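Local coordinates for DSBA-like thioredoxin domain-containing protein (Pseudomonas aeruginosa PAO1, PDB 5HFI) that acts as a cytosolic disulfide reductase of the DsbA-like thioredoxin family and binds glutathione at its active site, at residues A28-C31 / G35-V38; H65-A70 / D80-L85; P97-V102 / R162-D167; L116-R121 / A141-G146; Q192-G197 / R207-T212. All coordinates share one frame; numbering follows the deposited sequence.

Contacts 1 and 5 reach the four-stranded thioredoxin sheet (strand order 2-1-3-4) and touch each other, Ala30 CB lying 3.7 Å from Leu210 CD1, with centres about 11 Å apart. Contacts 3 and 4 belong to the mainly helical part inserted between strands 37-42 and 182-186; they touch at Val102 and Ile119, and contact 4 is nested in the loop that contact 3 closes. Contact 2 joins two helices of the same insertion and comes nearest to the ligand, the Asp66 side chain being about 8 Å from glutathione, against about 12 Å for Leu194 in contact 5 and 13 Å for Phe165 in contact 3. Contacts 1, 4 and 5 lie away from the annotated sites.

Contact 1: residues A28-C31 / G35-V38; sequences AAAC and GLDV
Within the N-terminal beta-alpha-beta crossover of the thioredoxin fold, Ala30 and Cys31, where helix 24-30 runs out, meet Leu36 and Val38, where the chain enters strand 37-42. Only three residues separate the two segments, so the contact closes a tight return from helix to sheet, and it buries 147 Å² in total. The evidence is apolar contact plus one water bridge; no direct hydrogen bond crosses.

Val38 points toward the helix end and divides its two methyls between two partners. With CG1 anti to the backbone N (chi1 175°), CG2 lies beside that N and approaches Ala30 CB at 4.2 Å, while CG1 approaches Cys31 SG at 4.4 Å. The SG contact occurs although the CA-CB bond of Cys31 is directed away from the strand. Leu36 adds its CD2 methyl, 3.8 Å from Ala30 O and 4.5 Å from Ala30 CB. Ala30 is therefore touched by both strand-side residues, on its methyl and on its carbonyl oxygen.

The surroundings explain why this methyl is buried: Leu9 of strand 8-13 and Trp206 and Leu210 of helix 203-215 pack against Ala30, and Leu210 also touches Leu36. At the helix end Cys31 N reaches back to Ala28 O in a weak 3.3 Å bond. One water joins two backbone carbonyls across the turn, hydrogen-bonded to Ala30 O at 2.8 Å and to Leu36 O at 2.7 Å.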
# COMPACT_ATOMS: atom_id res chain seq x y z
N ALA A 28 4.10 -8.86 -2.69
CA ALA A 28 3.53 -10.04 -3.33
C ALA A 28 4.44 -11.25 -3.13
O ALA A 28 3.95 -12.35 -2.83
CB ALA A 28 3.31 -9.78 -4.82
N ALA A 29 5.75 -11.07 -3.27
CA ALA A 29 6.68 -12.18 -3.07
C ALA A 29 6.68 -12.63 -1.61
O ALA A 29 6.80 -13.82 -1.33
CB ALA A 29 8.08 -11.77 -3.51
N ALA A 30 6.56 -11.68 -0.67
CA ALA A 30 6.55 -12.04 0.74
C ALA A 30 5.33 -12.88 1.09
O ALA A 30 5.42 -13.80 1.91
CB ALA A 30 6.58 -10.78 1.60
N CYS A 31 4.18 -12.59 0.47
CA CYS A 31 2.97 -13.34 0.74
C CYS A 31 3.00 -14.76 0.20
O CYS A 31 2.06 -15.52 0.45
CB CYS A 31 1.76 -12.60 0.17
SG CYS A 31 1.40 -11.05 1.02
N GLY A 35 4.99 -20.26 5.93
CA GLY A 35 5.40 -20.08 7.31
C GLY A 35 5.63 -18.64 7.72
O GLY A 35 5.88 -18.39 8.91
N LEU A 36 5.56 -17.70 6.79
CA LEU A 36 5.76 -16.29 7.09
C LEU A 36 4.41 -15.58 7.17
O LEU A 36 3.61 -15.66 6.23
CB LEU A 36 6.64 -15.62 6.03
CG LEU A 36 6.93 -14.13 6.23
CD1 LEU A 36 7.80 -13.91 7.46
CD2 LEU A 36 7.57 -13.53 4.99
N ASP A 37 4.17 -14.89 8.28
CA ASP A 37 3.00 -14.05 8.45
C ASP A 37 3.33 -12.62 8.04
O ASP A 37 4.41 -12.11 8.38
CB ASP A 37 2.51 -14.09 9.90
CG ASP A 37 1.33 -13.18 10.14
OD1 ASP A 37 0.48 -13.04 9.24
OD2 ASP A 37 1.25 -12.61 11.25
N VAL A 38 2.42 -11.99 7.31
CA VAL A 38 2.62 -10.62 6.81
C VAL A 38 1.49 -9.75 7.35
O VAL A 38 0.31 -10.04 7.11
CB VAL A 38 2.66 -10.57 5.28
CG1 VAL A 38 2.73 -9.13 4.80
CG2 VAL A 38 3.84 -11.37 4.75
O HOH W 1 3.65 -15.14 3.61

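Contact 2: residues H65-A70 / D80-L85; sequences HDLRIA and DYFDGL
Asp66 and Tyr81 make the polar link between helices 64-73 and 79-85, two nearly antiparallel helices (169° between their local directions) of the helical insertion that DsbA-like proteins carry in the thioredoxin fold. The axes of the short segments stay 12.9 Å apart, so side chains span the gap, mainly the two aromatic rings of helix 79-85, and the backbones do not meet.

Tyr81 holds CG anti to its backbone N (chi1 167°), which carries the ring out toward the other helix. Its OH donates a 2.6 Å hydrogen bond to Asp66 OD1. The hydroxyl comes to the syn side of that oxygen, 25° out of the carboxylate plane, while OD1 itself lies in the plane of the tyrosine ring, at its edge, and is also 3.2 Å from Tyr81 CE1. Carboxylate and ring are turned about halfway between coplanar and perpendicular. Asp66 places CG beside its own N, the opposite choice from Tyr81, and both residues are buried.

Phe82 follows a different course: with CG beside the backbone N, its CA-CB bond does not aim at the partner helix, yet the ring end swings nearer. Its edge meets Asp66 CB, CE1 to CB 4.1 Å, and its CZ is 4.1 Å from Leu67 CD2, which approaches obliquely.

Further Tyr81 neighbours are His123 and Tyr124 of helix 112-124, the latter edge-to-face. Elsewhere on helix 64-73, His65 packs edge-to-face with glutathione-binding Trp19, and the Asp66 side chain is about 8 Å from that of Trp19, placing helix 64-73 beside the active-site helix 18-22.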
# COMPACT_ATOMS: atom_id res chain seq x y z
N HIS A 65 9.68 11.30 -9.15
CA HIS A 65 9.91 9.99 -8.57
C HIS A 65 9.38 8.88 -9.46
O HIS A 65 10.05 7.88 -9.68
CB HIS A 65 9.27 9.92 -7.18
CG HIS A 65 10.12 10.47 -6.09
ND1 HIS A 65 9.71 10.51 -4.77
CD2 HIS A 65 11.37 11.01 -6.11
CE1 HIS A 65 10.67 11.05 -4.03
NE2 HIS A 65 11.68 11.36 -4.82
N ASP A 66 8.18 9.08 -10.03
CA ASP A 66 7.45 7.98 -10.67
C ASP A 66 8.27 7.32 -11.78
O ASP A 66 8.42 6.10 -11.80
CB ASP A 66 6.11 8.49 -11.21
CG ASP A 66 5.13 8.82 -10.10
OD1 ASP A 66 4.11 9.47 -10.40
OD2 ASP A 66 5.38 8.44 -8.94
N LEU A 67 8.78 8.11 -12.73
CA LEU A 67 9.57 7.51 -13.79
C LEU A 67 10.87 6.92 -13.26
O LEU A 67 11.40 5.96 -13.83
CB LEU A 67 9.86 8.52 -14.90
CG LEU A 67 8.76 8.59 -15.96
CD1 LEU A 67 9.18 9.45 -17.14
CD2 LEU A 67 8.41 7.18 -16.44
N ARG A 68 11.39 7.48 -12.16
CA ARG A 68 12.55 6.87 -11.51
C ARG A 68 12.18 5.55 -10.84
O ARG A 68 12.95 4.59 -10.87
CB ARG A 68 13.16 7.84 -10.49
CG ARG A 68 14.18 8.80 -11.07
CD ARG A 68 15.58 8.19 -11.06
NE ARG A 68 16.22 8.43 -9.78
CZ ARG A 68 17.53 8.30 -9.56
NH1 ARG A 68 18.03 8.54 -8.35
NH2 ARG A 68 18.33 7.92 -10.55
N ILE A 69 10.99 5.49 -10.23
CA ILE A 69 10.50 4.22 -9.69
C ILE A 69 10.34 3.19 -10.79
O ILE A 69 10.67 2.01 -10.61
CB ILE A 69 9.18 4.44 -8.93
CG1 ILE A 69 9.34 5.57 -7.91
CG2 ILE A 69 8.71 3.15 -8.29
CD1 ILE A 69 8.06 5.92 -7.17
N ALA A 70 9.84 3.61 -11.96
CA ALA A 70 9.68 2.68 -13.07
C ALA A 70 11.03 2.16 -13.55
O ALA A 70 11.17 0.97 -13.84
CB ALA A 70 8.92 3.36 -14.22
N ASP A 80 -3.43 7.13 -18.39
CA ASP A 80 -4.56 7.73 -17.69
C ASP A 80 -4.16 8.27 -16.33
O ASP A 80 -4.91 9.06 -15.74
CB ASP A 80 -5.69 6.71 -17.54
CG ASP A 80 -6.29 6.31 -18.87
OD1 ASP A 80 -6.65 5.12 -19.03
OD2 ASP A 80 -6.42 7.18 -19.76
N TYR A 81 -2.99 7.87 -15.82
CA TYR A 81 -2.44 8.44 -14.59
C TYR A 81 -1.61 9.69 -14.89
O TYR A 81 -1.88 10.77 -14.35
CB TYR A 81 -1.60 7.39 -13.86
CG TYR A 81 -0.74 7.95 -12.75
CD1 TYR A 81 0.64 8.05 -12.90
CD2 TYR A 81 -1.30 8.38 -11.56
CE1 TYR A 81 1.43 8.56 -11.90
CE2 TYR A 81 -0.51 8.90 -10.54
CZ TYR A 81 0.85 8.98 -10.72
OH TYR A 81 1.64 9.49 -9.71
N PHE A 82 -0.61 9.55 -15.76
CA PHE A 82 0.26 10.68 -16.11
C PHE A 82 -0.54 11.84 -16.69
O PHE A 82 -0.37 13.00 -16.28
CB PHE A 82 1.33 10.23 -17.10
CG PHE A 82 2.47 9.48 -16.49
CD1 PHE A 82 3.01 9.87 -15.27
CD2 PHE A 82 3.01 8.38 -17.13
CE1 PHE A 82 4.06 9.17 -14.71
CE2 PHE A 82 4.06 7.68 -16.58
CZ PHE A 82 4.59 8.07 -15.36
N ASP A 83 -1.40 11.55 -17.66
CA ASP A 83 -2.08 12.59 -18.43
C ASP A 83 -3.57 12.67 -18.13
O ASP A 83 -4.30 13.38 -18.83
CB ASP A 83 -1.86 12.35 -19.93
CG ASP A 83 -0.39 12.44 -20.32
OD1 ASP A 83 0.32 13.29 -19.75
OD2 ASP A 83 0.04 11.66 -21.19
N GLY A 84 -4.04 11.97 -17.10
CA GLY A 84 -5.44 12.04 -16.73
C GLY A 84 -5.65 12.44 -15.29
O GLY A 84 -6.15 13.52 -14.99
N LEU A 85 -5.25 11.55 -14.37
CA LEU A 85 -5.45 11.81 -12.95
C LEU A 85 -4.58 12.97 -12.47
O LEU A 85 -5.07 13.89 -11.81
CB LEU A 85 -5.15 10.54 -12.15
CG LEU A 85 -5.38 10.63 -10.64
CD1 LEU A 85 -6.83 10.93 -10.35
CD2 LEU A 85 -4.94 9.34 -9.96

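Contact 3: residues P97-V102 / R162-D167; sequences PPTAAV and RAHFAD
This is a buried, sparse helix-helix contact between Thr99 of helix 96-109 and the Phe165 and His164 side chains of helix 159-174, lying about 11 Å from the centre of the chain. It buries 99 Å², and the nearest CA atoms, those of Thr99 and Phe165, are still 9.2 Å apart, so side chains alone fill the gap.

Thr99 and Phe165 come at each other from opposite directions. The threonine methyl makes the closest approach: CG2, anti to the backbone N, reaches Phe165 CE2 at 3.7 Å, while Thr99 CB and OG1 are set farther back, each 4.1 Å from both CE2 and CZ of Phe165. The methyl approaches the ring obliquely. Phe165 keeps CG beside its own N (chi1 -79°), and its ring end comes nearer to helix 96-109 than its CA-CB bond alone would suggest. The same Thr99 CG2 also lies 4.3 Å from His164 CD2, again obliquely, so one methyl is shared between two rings of successive residues.

In the DsbA-like arrangement, helix 96-109 belongs to the helical insertion, whereas helix 159-174 leads back toward the sheet and to the segment with Phe180 and Pro181 in the glutathione pocket. The Phe165 side chain is about 8 Å from that of Phe180.

The polar ends are engaged elsewhere. Thr99 OG1 is hydrogen-bonded to Ser95 O, one turn earlier, which is consistent with a fixed chi1 that turns the methyl to the rings. His164 NE2 is hydrogen-bonded to Gly42 N of strand 37-42; as the amide is the natural donor, NE2 probably carries no proton. Pro15 and Tyr13 also press on Thr99.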
# COMPACT_ATOMS: atom_id res chain seq x y z
N PRO A 97 -9.33 7.06 2.73
CA PRO A 97 -10.30 6.12 2.13
C PRO A 97 -9.64 4.86 1.59
O PRO A 97 -10.13 3.76 1.88
CB PRO A 97 -10.96 6.95 1.02
CG PRO A 97 -10.82 8.36 1.50
CD PRO A 97 -9.48 8.41 2.17
N PRO A 98 -8.54 4.94 0.82
CA PRO A 98 -7.93 3.68 0.36
C PRO A 98 -7.41 2.82 1.49
O PRO A 98 -7.44 1.59 1.39
CB PRO A 98 -6.78 4.15 -0.56
CG PRO A 98 -6.59 5.57 -0.28
CD PRO A 98 -7.90 6.10 0.17
N THR A 99 -6.90 3.43 2.57
CA THR A 99 -6.46 2.61 3.70
C THR A 99 -7.64 1.91 4.35
O THR A 99 -7.55 0.73 4.71
CB THR A 99 -5.71 3.47 4.71
OG1 THR A 99 -4.60 4.11 4.07
CG2 THR A 99 -5.17 2.59 5.85
N ALA A 100 -8.77 2.61 4.51
CA ALA A 100 -9.97 1.97 5.04
C ALA A 100 -10.42 0.81 4.16
O ALA A 100 -10.91 -0.20 4.67
CB ALA A 100 -11.10 2.99 5.18
N ALA A 101 -10.24 0.93 2.84
CA ALA A 101 -10.59 -0.18 1.95
C ALA A 101 -9.70 -1.39 2.19
O ALA A 101 -10.16 -2.53 2.15
CB ALA A 101 -10.50 0.28 0.49
N VAL A 102 -8.41 -1.15 2.45
CA VAL A 102 -7.50 -2.25 2.78
C VAL A 102 -7.92 -2.90 4.09
O VAL A 102 -7.98 -4.13 4.20
CB VAL A 102 -6.05 -1.74 2.84
CG1 VAL A 102 -5.14 -2.79 3.45
CG2 VAL A 102 -5.56 -1.32 1.45
N ARG A 162 -8.79 5.42 12.46
CA ARG A 162 -8.08 6.32 13.33
C ARG A 162 -7.16 5.56 14.25
O ARG A 162 -6.05 5.87 14.36
CB ARG A 162 -9.03 7.16 14.20
CG ARG A 162 -8.34 7.85 15.33
CD ARG A 162 -9.12 7.81 16.65
NE ARG A 162 -9.08 6.56 17.42
CZ ARG A 162 -8.06 6.17 18.19
NH1 ARG A 162 -8.14 5.05 18.85
NH2 ARG A 162 -6.94 6.87 18.27
N ALA A 163 -7.66 4.53 14.85
CA ALA A 163 -6.87 3.67 15.74
C ALA A 163 -5.77 2.94 14.99
O ALA A 163 -4.68 2.72 15.54
CB ALA A 163 -7.79 2.67 16.44
N HIS A 164 -6.03 2.55 13.74
CA HIS A 164 -5.01 1.90 12.92
C HIS A 164 -3.87 2.86 12.61
O HIS A 164 -2.69 2.49 12.71
CB HIS A 164 -5.64 1.37 11.63
CG HIS A 164 -4.69 0.58 10.77
ND1 HIS A 164 -4.31 -0.71 11.09
CD2 HIS A 164 -4.08 0.88 9.60
CE1 HIS A 164 -3.49 -1.16 10.16
NE2 HIS A 164 -3.33 -0.22 9.25
N PHE A 165 -4.20 4.10 12.22
CA PHE A 165 -3.18 5.11 11.96
C PHE A 165 -2.32 5.36 13.19
O PHE A 165 -1.09 5.43 13.11
CB PHE A 165 -3.83 6.42 11.51
CG PHE A 165 -4.25 6.43 10.07
CD1 PHE A 165 -5.20 7.33 9.63
CD2 PHE A 165 -3.69 5.56 9.16
CE1 PHE A 165 -5.60 7.36 8.31
CE2 PHE A 165 -4.08 5.58 7.83
CZ PHE A 165 -5.04 6.49 7.41
N ALA A 166 -2.96 5.52 14.35
CA ALA A 166 -2.22 5.78 15.58
C ALA A 166 -1.29 4.62 15.92
O ALA A 166 -0.14 4.83 16.30
CB ALA A 166 -3.18 6.05 16.74
N ASP A 167 -1.79 3.39 15.76
CA ASP A 167 -0.95 2.22 15.98
C ASP A 167 0.24 2.20 15.02
O ASP A 167 1.37 1.92 15.44
CB ASP A 167 -1.80 0.95 15.81
CG ASP A 167 -1.10 -0.30 16.30
OD1 ASP A 167 -0.69 -1.12 15.45
OD2 ASP A 167 -0.97 -0.46 17.54

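Contact 4: residues L116-R121 / A141-G146; sequences LARIQR and AELGLG
Arg118 and Glu142 meet nearly at right angles, their side chains forming a salt bridge at the surface between helix 112-124 and the C-terminal end of helix 133-142. The guanidinium offers its side edge: NE and NH2 both donate to the same oxygen, Glu142 OE1, each at 3.1 Å, with N-H...O angles of 149° and 151°. OE1 lies in the guanidinium plane, but the two planes are 45° apart, and both nitrogens reach OE1 from the same face of the carboxylate. A weak third bond runs from Arg118 NH2 to Glu142 OE2, 3.4 Å.

Arg118 leaves its helix with CG anti to the backbone N and bends at chi2, which turns its side edge to the extended glutamate chain. NH1 is held by Glu126 in a second salt bridge, so the guanidinium is gripped from two sides. Nearer the Arg118 backbone, its CG touches Leu143 CD2 at 4.4 Å.

Beyond Glu142 the helix closes in a Schellman motif: Gly144, with positive phi, is its C-prime residue, Gly144 N bonds to Ala141 O at 3.2 Å, and Leu145 N to Gly140 O. Leu139 of helix 133-142 touches both Arg118 and Ile119, and Ile119 packs further onto Ala101 and Val102 of helix 96-109.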
# COMPACT_ATOMS: atom_id res chain seq x y z
N LEU A 116 -4.70 -3.78 -1.51
CA LEU A 116 -3.70 -2.73 -1.67
C LEU A 116 -3.09 -2.75 -3.06
O LEU A 116 -2.95 -1.71 -3.71
CB LEU A 116 -2.61 -2.87 -0.60
CG LEU A 116 -1.42 -1.91 -0.74
CD1 LEU A 116 -1.86 -0.46 -0.60
CD2 LEU A 116 -0.32 -2.23 0.28
N ALA A 117 -2.73 -3.94 -3.55
CA ALA A 117 -2.17 -4.06 -4.89
C ALA A 117 -3.16 -3.59 -5.95
O ALA A 117 -2.78 -2.94 -6.93
CB ALA A 117 -1.74 -5.50 -5.16
N ARG A 118 -4.45 -3.92 -5.76
CA ARG A 118 -5.46 -3.49 -6.72
C ARG A 118 -5.67 -1.98 -6.67
O ARG A 118 -5.85 -1.34 -7.72
CB ARG A 118 -6.78 -4.21 -6.45
CG ARG A 118 -7.88 -3.88 -7.45
CD ARG A 118 -7.55 -4.42 -8.83
NE ARG A 118 -8.48 -3.94 -9.86
CZ ARG A 118 -8.28 -2.84 -10.58
NH1 ARG A 118 -7.19 -2.11 -10.40
NH2 ARG A 118 -9.18 -2.48 -11.49
N ILE A 119 -5.66 -1.41 -5.47
CA ILE A 119 -5.79 0.04 -5.30
C ILE A 119 -4.66 0.76 -6.03
O ILE A 119 -4.88 1.76 -6.73
CB ILE A 119 -5.82 0.41 -3.81
CG1 ILE A 119 -7.19 0.13 -3.20
CG2 ILE A 119 -5.43 1.87 -3.60
CD1 ILE A 119 -7.22 0.28 -1.68
N GLN A 120 -3.44 0.26 -5.87
CA GLN A 120 -2.29 0.91 -6.50
C GLN A 120 -2.37 0.82 -8.02
O GLN A 120 -2.02 1.77 -8.72
CB GLN A 120 -0.99 0.30 -5.99
CG GLN A 120 -0.72 0.58 -4.51
CD GLN A 120 0.30 -0.36 -3.92
OE1 GLN A 120 0.33 -1.55 -4.25
NE2 GLN A 120 1.14 0.15 -3.03
N ARG A 121 -2.84 -0.32 -8.54
CA ARG A 121 -3.05 -0.43 -9.98
C ARG A 121 -4.12 0.54 -10.45
O ARG A 121 -3.97 1.19 -11.50
CB ARG A 121 -3.42 -1.87 -10.35
CG ARG A 121 -2.28 -2.86 -10.22
CD ARG A 121 -2.68 -4.24 -10.73
NE ARG A 121 -1.53 -5.08 -11.03
CZ ARG A 121 -1.10 -6.07 -10.25
NH1 ARG A 121 -1.75 -6.36 -9.13
NH2 ARG A 121 -0.04 -6.78 -10.60
N ALA A 141 -15.78 -4.98 -5.36
CA ALA A 141 -16.66 -5.86 -6.11
C ALA A 141 -15.90 -6.61 -7.21
O ALA A 141 -16.29 -7.72 -7.57
CB ALA A 141 -17.82 -5.07 -6.70
N GLU A 142 -14.84 -6.01 -7.74
CA GLU A 142 -14.00 -6.72 -8.71
C GLU A 142 -13.32 -7.92 -8.06
O GLU A 142 -13.18 -8.98 -8.69
CB GLU A 142 -12.94 -5.79 -9.30
CG GLU A 142 -13.45 -4.85 -10.37
CD GLU A 142 -12.32 -4.17 -11.13
OE1 GLU A 142 -11.21 -4.74 -11.16
OE2 GLU A 142 -12.54 -3.07 -11.68
N LEU A 143 -12.90 -7.78 -6.81
CA LEU A 143 -12.27 -8.87 -6.06
C LEU A 143 -13.28 -9.83 -5.46
O LEU A 143 -12.89 -10.72 -4.70
CB LEU A 143 -11.37 -8.30 -4.96
CG LEU A 143 -10.22 -7.38 -5.39
CD1 LEU A 143 -9.27 -7.14 -4.23
CD2 LEU A 143 -9.46 -7.93 -6.57
N GLY A 144 -14.56 -9.67 -5.76
CA GLY A 144 -15.56 -10.60 -5.26
C GLY A 144 -15.97 -10.36 -3.83
O GLY A 144 -16.18 -11.31 -3.08
N LEU A 145 -16.05 -9.09 -3.41
CA LEU A 145 -16.51 -8.75 -2.07
C LEU A 145 -17.80 -7.94 -2.08
O LEU A 145 -18.16 -7.34 -1.06
CB LEU A 145 -15.42 -7.98 -1.30
CG LEU A 145 -14.10 -8.57 -0.77
CD1 LEU A 145 -13.64 -9.84 -1.49
CD2 LEU A 145 -12.98 -7.52 -0.76
N GLY A 146 -18.53 -7.93 -3.20
CA GLY A 146 -19.70 -7.05 -3.33
C GLY A 146 -20.75 -7.24 -2.26
O GLY A 146 -21.53 -6.32 -1.98

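Contact 5: residues Q192-G197 / R207-T212; sequences QVLDTG and RAFLET
Apolar contact accounts for everything that crosses between Leu194 and its partners Phe209 and Leu210 on helix 203-215, the C-terminal helix of the thioredoxin fold. Leu194 CD1 lies at the edge of the Phe209 ring, near its plane, 4.1 Å from CE2, and Leu194 CD2 is 4.2 Å from that same CE2, so both methyls of the leucine approach one ring carbon from the same side. Phe209 has CG anti to the backbone N (chi1 173°), directing the ring at the leucine. Leu194 CD1 also meets Leu210 CD2, 4.3 Å away. No hydrogen bond crosses, and the buried surface is 102 Å².

The hydrogen bonds are local to each side of the contact. Thr212 OG1 and Thr212 N reach Ala208 O from opposite faces of its plane, at 2.8 and 2.7 Å; the hydroxyl sits 41° out of that plane. After Leu194, Asp195 is the centre of an inverse gamma turn, with Thr196 N weakly bonded to Leu194 O, and serves as N-cap of helix 196-199 through a weak bond to its OD2 from the N of Arg198, just past 192-197.

Phe209 also meets the Tyr199 ring. Leu194 touches Leu185 and shares a backbone bond with Phe183, both of strand 182-186, so helix 203-215 packs beside the edge strand 191-193 of the four-stranded sheet.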
# COMPACT_ATOMS: atom_id res chain seq x y z
N GLN A 192 13.32 -6.32 13.79
CA GLN A 192 14.49 -5.93 13.00
C GLN A 192 14.01 -5.29 11.70
O GLN A 192 13.29 -5.93 10.92
CB GLN A 192 15.38 -7.14 12.71
CG GLN A 192 16.53 -6.85 11.75
CD GLN A 192 17.38 -8.08 11.49
OE1 GLN A 192 17.39 -9.02 12.28
NE2 GLN A 192 18.12 -8.06 10.39
N VAL A 193 14.42 -4.05 11.46
CA VAL A 193 14.03 -3.35 10.24
C VAL A 193 14.94 -3.80 9.11
O VAL A 193 16.16 -3.90 9.28
CB VAL A 193 14.08 -1.83 10.45
CG1 VAL A 193 14.03 -1.10 9.12
CG2 VAL A 193 12.93 -1.39 11.35
N LEU A 194 14.34 -4.09 7.95
CA LEU A 194 15.07 -4.66 6.83
C LEU A 194 15.50 -3.59 5.84
O LEU A 194 14.97 -2.47 5.81
CB LEU A 194 14.22 -5.71 6.11
CG LEU A 194 13.59 -6.79 7.00
CD1 LEU A 194 12.81 -7.80 6.18
CD2 LEU A 194 14.65 -7.49 7.82
N ASP A 195 16.49 -3.94 5.02
CA ASP A 195 17.05 -3.04 4.01
C ASP A 195 16.21 -3.16 2.74
O ASP A 195 16.54 -3.87 1.79
CB ASP A 195 18.52 -3.36 3.76
CG ASP A 195 19.19 -2.39 2.80
OD1 ASP A 195 20.39 -2.58 2.50
OD2 ASP A 195 18.53 -1.42 2.35
N THR A 196 15.09 -2.43 2.73
CA THR A 196 14.16 -2.52 1.61
C THR A 196 14.77 -1.99 0.32
O THR A 196 14.56 -2.56 -0.75
CB THR A 196 12.87 -1.77 1.94
OG1 THR A 196 12.28 -2.32 3.12
CG2 THR A 196 11.87 -1.87 0.79
N GLY A 197 15.54 -0.90 0.41
CA GLY A 197 16.14 -0.33 -0.79
C GLY A 197 17.07 -1.30 -1.50
O GLY A 197 17.23 -1.23 -2.72
N ARG A 207 12.39 -12.71 -1.88
CA ARG A 207 11.78 -13.96 -1.43
C ARG A 207 12.83 -14.90 -0.84
O ARG A 207 12.63 -15.48 0.23
CB ARG A 207 11.05 -14.62 -2.60
CG ARG A 207 10.15 -15.77 -2.18
CD ARG A 207 9.65 -16.55 -3.39
NE ARG A 207 8.76 -15.76 -4.23
CZ ARG A 207 9.11 -15.22 -5.39
NH1 ARG A 207 10.35 -15.39 -5.85
NH2 ARG A 207 8.24 -14.52 -6.10
N ALA A 208 13.98 -15.03 -1.52
CA ALA A 208 15.04 -15.90 -1.02
C ALA A 208 15.59 -15.39 0.31
O ALA A 208 15.92 -16.18 1.20
CB ALA A 208 16.15 -16.02 -2.06
N PHE A 209 15.71 -14.07 0.45
CA PHE A 209 16.17 -13.51 1.71
C PHE A 209 15.23 -13.88 2.86
O PHE A 209 15.68 -14.28 3.94
CB PHE A 209 16.30 -11.99 1.59
CG PHE A 209 16.62 -11.30 2.89
CD1 PHE A 209 17.93 -11.23 3.35
CD2 PHE A 209 15.61 -10.73 3.65
CE1 PHE A 209 18.22 -10.59 4.54
CE2 PHE A 209 15.90 -10.10 4.84
CZ PHE A 209 17.21 -10.03 5.29
N LEU A 210 13.92 -13.77 2.63
CA LEU A 210 12.96 -14.14 3.67
C LEU A 210 12.99 -15.64 3.94
O LEU A 210 12.88 -16.07 5.10
CB LEU A 210 11.55 -13.69 3.27
CG LEU A 210 11.35 -12.18 3.13
CD1 LEU A 210 9.99 -11.86 2.53
CD2 LEU A 210 11.53 -11.48 4.47
N GLU A 211 13.13 -16.46 2.89
CA GLU A 211 13.34 -17.89 3.09
C GLU A 211 14.61 -18.15 3.88
O GLU A 211 14.63 -18.99 4.80
CB GLU A 211 13.42 -18.62 1.74
CG GLU A 211 12.19 -18.52 0.87
CD GLU A 211 12.46 -18.98 -0.55
OE1 GLU A 211 11.58 -18.78 -1.42
OE2 GLU A 211 13.56 -19.52 -0.80
N THR A 212 15.70 -17.45 3.54
CA THR A 212 16.97 -17.65 4.24
C THR A 212 16.86 -17.25 5.70
O THR A 212 17.54 -17.84 6.56
CB THR A 212 18.08 -16.86 3.54
OG1 THR A 212 18.23 -17.33 2.19
CG2 THR A 212 19.41 -17.03 4.26